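Local coordinates for heme-binding protein A / AI-2 binding protein A (Helicobacter pylori SS1, PDB 6OFQ) that binds the peptide STSA as a type II periplasmic substrate-binding protein and probably delivers peptides to an ABC importer, at residues K302-N307 and A367-G372. Numbering follows the deposited sequence.
Sequences KKYFNN and AGYPNG
K303 lays its extended chain over one face of the Y304 ring, CG above the centre, while Y304 sets the edge of that ring against the face of Y369, a T-shaped pair with centroids 5.1 Å apart and planes at 74°. The Y304 edge leads with CD1 and CE1: CD1 sits 3.6 Å above the Y369 ring plane, offset toward the rim, and Y304 CE1 lies 3.5 Å from Y369 CE1. F373 stacks with Y304. A type I turn from Y304 to N307 then carries the chain into helix 308-317. N307 is the N-cap: with CG anti to its backbone N (chi1 -173°), OD1 caps L309 N while ND2 faces the other segment. There N307 ND2 packs 3.7 Å from A367 CB, just ahead of the Schellman motif at G368 that ends helix 357-366. One water accepts a hydrogen bond from N307 ND2 (2.9 Å) and also bonds Y369 OH (3.0 Å). A367 and Y369 rest on helix 308-317, so the start of one helix meets the end of another. Ring packing and the N307-A367 touch join the loops without a direct hydrogen bond; their polar link runs through water, at a partly exposed surface contact.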
# COMPACT_ATOMS: atom_id res chain seq x y z
N LYS A 302 22.68 0.27 10.80
CA LYS A 302 23.14 1.18 11.85
C LYS A 302 23.66 0.41 13.04
O LYS A 302 23.44 -0.78 13.21
CB LYS A 302 22.02 2.13 12.28
CG LYS A 302 21.76 3.17 11.21
CD LYS A 302 20.72 4.19 11.63
CE LYS A 302 20.64 5.29 10.60
NZ LYS A 302 19.57 6.25 10.89
N LYS A 303 24.43 1.12 13.87
CA LYS A 303 24.95 0.62 15.12
C LYS A 303 23.89 -0.06 15.95
O LYS A 303 22.76 0.37 15.95
CB LYS A 303 25.66 1.74 15.94
CG LYS A 303 26.27 1.28 17.26
CD LYS A 303 27.01 2.48 17.88
CE LYS A 303 27.88 1.99 19.03
NZ LYS A 303 28.38 3.15 19.83
N TYR A 304 24.22 -1.16 16.60
CA TYR A 304 23.37 -1.96 17.47
C TYR A 304 22.50 -2.91 16.62
O TYR A 304 22.52 -4.14 16.77
CB TYR A 304 22.49 -1.18 18.46
CG TYR A 304 23.28 -0.13 19.22
CD1 TYR A 304 24.29 -0.53 20.08
CD2 TYR A 304 23.01 1.22 19.07
CE1 TYR A 304 24.97 0.43 20.83
CE2 TYR A 304 23.69 2.19 19.80
CZ TYR A 304 24.69 1.76 20.65
OH TYR A 304 25.39 2.74 21.37
N PHE A 305 21.74 -2.30 15.71
CA PHE A 305 20.78 -3.08 14.92
C PHE A 305 21.42 -3.91 13.79
O PHE A 305 20.75 -4.77 13.23
CB PHE A 305 19.73 -2.13 14.36
CG PHE A 305 19.04 -1.34 15.43
CD1 PHE A 305 18.12 -1.96 16.26
CD2 PHE A 305 19.36 -0.01 15.65
CE1 PHE A 305 17.57 -1.27 17.33
CE2 PHE A 305 18.82 0.66 16.71
CZ PHE A 305 17.93 0.06 17.56
N ASN A 306 22.67 -3.63 13.48
CA ASN A 306 23.51 -4.48 12.64
C ASN A 306 24.03 -5.71 13.32
O ASN A 306 24.66 -6.53 12.66
CB ASN A 306 24.65 -3.69 12.03
CG ASN A 306 25.68 -3.25 13.04
OD1 ASN A 306 25.62 -3.53 14.23
ND2 ASN A 306 26.57 -2.38 12.56
N ASN A 307 23.65 -5.99 14.55
CA ASN A 307 24.05 -7.18 15.30
C ASN A 307 22.81 -8.04 15.49
O ASN A 307 21.90 -7.67 16.25
CB ASN A 307 24.64 -6.76 16.63
CG ASN A 307 25.23 -7.93 17.40
OD1 ASN A 307 24.77 -9.03 17.32
ND2 ASN A 307 26.34 -7.67 18.08
N ALA A 367 26.06 -9.98 23.12
CA ALA A 367 26.44 -9.04 22.08
C ALA A 367 27.41 -7.96 22.48
O ALA A 367 27.83 -7.19 21.62
CB ALA A 367 25.19 -8.32 21.58
N GLY A 368 27.61 -7.86 23.80
CA GLY A 368 28.55 -6.86 24.29
C GLY A 368 27.89 -5.58 24.82
O GLY A 368 28.58 -4.57 24.96
N TYR A 369 26.60 -5.64 25.18
CA TYR A 369 25.84 -4.47 25.66
C TYR A 369 25.13 -4.80 26.96
O TYR A 369 23.91 -4.78 27.08
CB TYR A 369 24.87 -3.89 24.64
CG TYR A 369 25.52 -3.56 23.35
CD1 TYR A 369 26.36 -2.46 23.26
CD2 TYR A 369 25.35 -4.34 22.21
CE1 TYR A 369 27.02 -2.16 22.09
CE2 TYR A 369 26.01 -4.06 21.05
CZ TYR A 369 26.82 -2.97 20.98
OH TYR A 369 27.46 -2.72 19.81
N PRO A 370 25.93 -5.14 27.98
CA PRO A 370 25.31 -5.57 29.21
C PRO A 370 24.63 -4.44 29.99
O PRO A 370 23.99 -4.76 30.98
CB PRO A 370 26.48 -6.07 30.05
CG PRO A 370 27.60 -5.23 29.58
CD PRO A 370 27.40 -5.15 28.09
N ASN A 371 24.91 -3.18 29.68
CA ASN A 371 24.12 -2.06 30.26
C ASN A 371 23.21 -1.42 29.20
O ASN A 371 22.86 -0.22 29.26
CB ASN A 371 25.03 -1.04 30.94
CG ASN A 371 26.03 -1.69 31.89
OD1 ASN A 371 27.23 -1.57 31.69
ND2 ASN A 371 25.54 -2.40 32.90
N GLY A 372 22.82 -2.18 28.18
CA GLY A 372 21.98 -1.62 27.12
C GLY A 372 22.61 -0.52 26.30
O GLY A 372 23.82 -0.42 26.17
O HOH W 1 27.53 -5.06 17.86